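Local atomic coordinates of adhesion G-protein coupled receptor G6 (Danio rerio, PDB entry 6V55), a protein that probably acts as a cell-adhesion receptor that couples extracellular binding to G-protein signalling and is linked to myelination. Residues I343-D353 and L436-E447. Residues are numbered along the deposited sequence; the frame is centred on the assembly and turned at random.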
loop_
_atom_site.group_PDB
_atom_site.type_symbol
_atom_site.label_atom_id
_atom_site.label_comp_id
_atom_site.label_asym_id
_atom_site.label_seq_id
_atom_site.Cartn_x
_atom_site.Cartn_y
_atom_site.Cartn_z
ATOM N N ILE A 343 -11.057 16.428 16.855
ATOM C CA ILE A 343 -9.619 16.211 17.032
ATOM C C ILE A 343 -9.247 16.581 18.466
ATOM O O ILE A 343 -9.600 17.669 18.944
ATOM C CB ILE A 343 -8.806 17.037 16.020
ATOM C CG1 ILE A 343 -9.142 16.593 14.594
ATOM C CG2 ILE A 343 -7.296 17.014 16.329
ATOM C CD1 ILE A 343 -8.325 15.399 14.109
ATOM N N PHE A 344 -8.528 15.690 19.149
ATOM C CA PHE A 344 -8.257 15.821 20.570
ATOM C C PHE A 344 -6.788 16.129 20.842
ATOM O O PHE A 344 -5.900 15.597 20.175
ATOM C CB PHE A 344 -8.649 14.545 21.267
ATOM C CG PHE A 344 -10.120 14.291 21.273
ATOM C CD1 PHE A 344 -10.730 13.562 20.247
ATOM C CD2 PHE A 344 -10.902 14.774 22.314
ATOM C CE1 PHE A 344 -12.099 13.305 20.276
ATOM C CE2 PHE A 344 -12.270 14.535 22.353
ATOM C CZ PHE A 344 -12.869 13.789 21.334
ATOM N N TYR A 345 -6.536 16.987 21.831
ATOM C CA TYR A 345 -5.199 17.397 22.240
ATOM C C TYR A 345 -5.074 17.265 23.752
ATOM O O TYR A 345 -6.029 17.555 24.476
ATOM C CB TYR A 345 -4.928 18.846 21.859
ATOM C CG TYR A 345 -4.948 19.159 20.378
ATOM C CD1 TYR A 345 -3.770 19.126 19.628
ATOM C CD2 TYR A 345 -6.132 19.524 19.737
ATOM C CE1 TYR A 345 -3.771 19.435 18.284
ATOM C CE2 TYR A 345 -6.148 19.828 18.382
ATOM C CZ TYR A 345 -4.961 19.780 17.658
ATOM O OH TYR A 345 -4.950 20.092 16.304
ATOM N N ARG A 346 -3.903 16.853 24.240
ATOM C CA ARG A 346 -3.624 16.808 25.675
ATOM C C ARG A 346 -2.603 17.884 26.017
ATOM O O ARG A 346 -1.571 17.976 25.344
ATOM C CB ARG A 346 -3.096 15.430 26.061
ATOM C CG ARG A 346 -2.723 15.245 27.522
ATOM C CD ARG A 346 -1.988 13.898 27.745
ATOM N NE ARG A 346 -0.754 13.898 26.967
ATOM C CZ ARG A 346 -0.461 13.047 25.981
ATOM N NH1 ARG A 346 -1.302 12.066 25.650
ATOM N NH2 ARG A 346 0.694 13.180 25.325
ATOM N N SER A 347 -2.873 18.703 27.049
ATOM C CA SER A 347 -1.945 19.775 27.404
ATOM C C SER A 347 -1.517 19.702 28.862
ATOM O O SER A 347 -2.242 19.196 29.727
ATOM C CB SER A 347 -2.513 21.187 27.160
ATOM O OG SER A 347 -3.813 21.317 27.695
ATOM N N THR A 348 -0.318 20.225 29.124
ATOM C CA THR A 348 0.234 20.328 30.471
ATOM C C THR A 348 0.461 21.802 30.766
ATOM O O THR A 348 1.292 22.451 30.117
ATOM C CB THR A 348 1.529 19.533 30.612
ATOM O OG1 THR A 348 1.213 18.139 30.536
ATOM C CG2 THR A 348 2.211 19.816 31.958
ATOM N N LEU A 349 -0.284 22.320 31.736
ATOM C CA LEU A 349 -0.256 23.721 32.105
ATOM C C LEU A 349 0.464 23.866 33.432
ATOM O O LEU A 349 0.148 23.155 34.384
ATOM C CB LEU A 349 -1.675 24.277 32.210
ATOM C CG LEU A 349 -2.503 24.217 30.931
ATOM C CD1 LEU A 349 -3.982 24.023 31.240
ATOM C CD2 LEU A 349 -2.292 25.470 30.155
ATOM N N VAL A 350 1.429 24.782 33.485
ATOM C CA VAL A 350 2.124 25.152 34.715
ATOM C C VAL A 350 1.710 26.581 35.043
ATOM O O VAL A 350 2.012 27.509 34.289
ATOM C CB VAL A 350 3.643 25.034 34.564
ATOM C CG1 VAL A 350 4.321 25.596 35.785
ATOM C CG2 VAL A 350 4.022 23.584 34.340
ATOM N N VAL A 351 0.974 26.761 36.137
ATOM C CA VAL A 351 0.431 28.064 36.495
ATOM C C VAL A 351 0.970 28.472 37.866
ATOM O O VAL A 351 1.405 27.631 38.657
ATOM C CB VAL A 351 -1.121 28.075 36.473
ATOM C CG1 VAL A 351 -1.658 27.594 35.129
ATOM C CG2 VAL A 351 -1.694 27.234 37.579
ATOM N N THR A 352 0.973 29.782 38.137
ATOM C CA THR A 352 1.330 30.299 39.463
ATOM C C THR A 352 0.145 31.052 40.059
ATOM O O THR A 352 -0.293 32.063 39.509
ATOM C CB THR A 352 2.565 31.206 39.427
ATOM O OG1 THR A 352 3.713 30.413 39.154
ATOM C CG2 THR A 352 2.789 31.854 40.755
ATOM N N ASP A 353 -0.366 30.555 41.177
ATOM C CA ASP A 353 -1.488 31.151 41.879
ATOM C C ASP A 353 -0.929 31.942 43.045
ATOM O O ASP A 353 -0.263 31.368 43.911
ATOM C CB ASP A 353 -2.439 30.063 42.387
ATOM C CG ASP A 353 -3.847 30.582 42.670
ATOM O OD1 ASP A 353 -4.798 29.777 42.606
ATOM O OD2 ASP A 353 -4.022 31.784 42.964
ATOM N N LEU A 436 -2.940 34.907 38.823
ATOM C CA LEU A 436 -2.873 33.621 38.147
ATOM C C LEU A 436 -2.122 33.840 36.843
ATOM O O LEU A 436 -2.462 34.739 36.076
ATOM C CB LEU A 436 -4.280 33.079 37.888
ATOM C CG LEU A 436 -4.562 31.579 37.900
ATOM C CD1 LEU A 436 -3.632 30.810 38.843
ATOM C CD2 LEU A 436 -6.025 31.361 38.288
ATOM N N THR A 437 -1.092 33.045 36.595
ATOM C CA THR A 437 -0.128 33.359 35.548
ATOM C C THR A 437 0.370 32.074 34.923
ATOM O O THR A 437 0.844 31.197 35.645
ATOM C CB THR A 437 1.065 34.111 36.128
ATOM O OG1 THR A 437 0.603 35.292 36.764
ATOM C CG2 THR A 437 2.063 34.477 35.058
ATOM N N LEU A 438 0.304 31.973 33.597
ATOM C CA LEU A 438 0.857 30.812 32.908
ATOM C C LEU A 438 2.386 30.906 32.865
ATOM O O LEU A 438 2.936 31.890 32.358
ATOM C CB LEU A 438 0.270 30.729 31.498
ATOM C CG LEU A 438 0.713 29.620 30.551
ATOM C CD1 LEU A 438 -0.040 28.367 30.873
ATOM C CD2 LEU A 438 0.439 30.037 29.138
ATOM N N ASP A 439 3.069 29.891 33.404
ATOM C CA ASP A 439 4.532 29.814 33.398
ATOM C C ASP A 439 5.069 29.039 32.211
ATOM O O ASP A 439 6.183 29.307 31.735
ATOM C CB ASP A 439 5.049 29.129 34.665
ATOM C CG ASP A 439 4.739 29.908 35.907
ATOM O OD1 ASP A 439 4.764 31.162 35.834
ATOM O OD2 ASP A 439 4.467 29.267 36.947
ATOM N N SER A 440 4.290 28.068 31.750
ATOM C CA SER A 440 4.714 27.069 30.791
ATOM C C SER A 440 3.461 26.390 30.280
ATOM O O SER A 440 2.505 26.192 31.039
ATOM C CB SER A 440 5.656 26.054 31.443
ATOM O OG SER A 440 5.498 24.769 30.873
ATOM N N VAL A 441 3.460 26.051 28.992
ATOM C CA VAL A 441 2.441 25.160 28.443
ATOM C C VAL A 441 3.097 24.330 27.351
ATOM O O VAL A 441 3.915 24.839 26.581
ATOM C CB VAL A 441 1.200 25.939 27.942
ATOM C CG1 VAL A 441 1.575 27.068 26.980
ATOM C CG2 VAL A 441 0.148 25.020 27.330
ATOM N N THR A 442 2.834 23.025 27.361
ATOM C CA THR A 442 3.090 22.155 26.220
ATOM C C THR A 442 1.766 21.520 25.814
ATOM O O THR A 442 0.973 21.145 26.682
ATOM C CB THR A 442 4.106 21.072 26.564
ATOM O OG1 THR A 442 3.519 20.230 27.546
ATOM C CG2 THR A 442 5.392 21.670 27.155
ATOM N N VAL A 443 1.511 21.434 24.504
ATOM C CA VAL A 443 0.309 20.811 23.947
ATOM C C VAL A 443 0.752 19.713 22.990
ATOM O O VAL A 443 1.611 19.944 22.133
ATOM C CB VAL A 443 -0.594 21.827 23.216
ATOM C CG1 VAL A 443 -1.808 21.151 22.597
ATOM C CG2 VAL A 443 -1.057 22.918 24.160
ATOM N N ASN A 444 0.187 18.517 23.155
ATOM C CA ASN A 444 0.486 17.372 22.311
ATOM C C ASN A 444 -0.789 16.884 21.648
ATOM O O ASN A 444 -1.837 16.767 22.295
ATOM C CB ASN A 444 1.129 16.240 23.115
ATOM C CG ASN A 444 2.529 16.583 23.554
ATOM O OD1 ASN A 444 3.266 17.252 22.826
ATOM N ND2 ASN A 444 2.900 16.160 24.755
ATOM N N LEU A 445 -0.695 16.637 20.347
ATOM C CA LEU A 445 -1.782 15.993 19.635
ATOM C C LEU A 445 -1.905 14.560 20.117
ATOM O O LEU A 445 -0.896 13.863 20.305
ATOM C CB LEU A 445 -1.525 16.049 18.136
ATOM C CG LEU A 445 -2.453 15.322 17.175
ATOM C CD1 LEU A 445 -3.810 15.974 17.186
ATOM C CD2 LEU A 445 -1.833 15.402 15.799
ATOM N N MET A 446 -3.147 14.152 20.380
ATOM C CA MET A 446 -3.419 12.861 20.997
ATOM C C MET A 446 -3.091 11.729 20.034
ATOM O O MET A 446 -3.508 11.749 18.869
ATOM C CB MET A 446 -4.876 12.782 21.424
ATOM C CG MET A 446 -5.337 11.415 21.783
ATOM S SD MET A 446 -5.571 11.352 23.516
ATOM C CE MET A 446 -7.100 12.224 23.655
ATOM N N GLU A 447 -2.314 10.768 20.533
ATOM C CA GLU A 447 -1.699 9.744 19.714
ATOM C C GLU A 447 -2.755 8.769 19.229
ATOM O O GLU A 447 -3.691 8.433 19.962
ATOM C CB GLU A 447 -0.626 9.013 20.522
ATOM C CG GLU A 447 0.533 9.916 21.023
ATOM C CD GLU A 447 0.261 10.652 22.362
ATOM O OE1 GLU A 447 0.653 11.834 22.467
ATOM O OE2 GLU A 447 -0.358 10.070 23.282
HETATM O O HOH W 1 1.642 34.712 39.418
#
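R346 grips E447 end-on, one guanidinium nitrogen to each carboxylate oxygen. R346 NH1 meets E447 OE2 at 3.2 Å in an almost straight bond, 175° at the hydrogen. R346 NH2 reaches E447 OE1, also at 3.2 Å. Both oxygens use their syn lone pairs, and the two planes are 34° apart. The arginine leaves the strand with CG anti to the backbone N (chi1 178°), then bends at chi3 to bring its head to the glutamate. NH1 also bonds Y492 O. On the other face of the sheet, L445 CD1 makes an off-centre CH-pi contact with the Y345 ring, 4.1 Å from its centroid. L349 CD2 touches both L438 CD1 and V441 CG2. At the far end, T352 OG1 donates to D439 OD2 at 2.6 Å. R400 is a second partner of that carboxylate.

Antiparallel backbone bonds pair the strands, with a shift of one residue at V350-V351. D439 and S440 both face V350, a classic beta bulge; D439 N bonds V350 O at 2.8 Å, and S440 N does so weakly. The two strands belong to the five-stranded sheet of the SEA domain. Helices 361-374 and 419-427 cover its largely apolar face, including Y345, L349 and V443. An alanine in place of R346 would probably leave E447 without its charge mate and Y492 O without this donor. The chemistry implies a largely apolar, helix-backed face and a polar face tied by ion pairs.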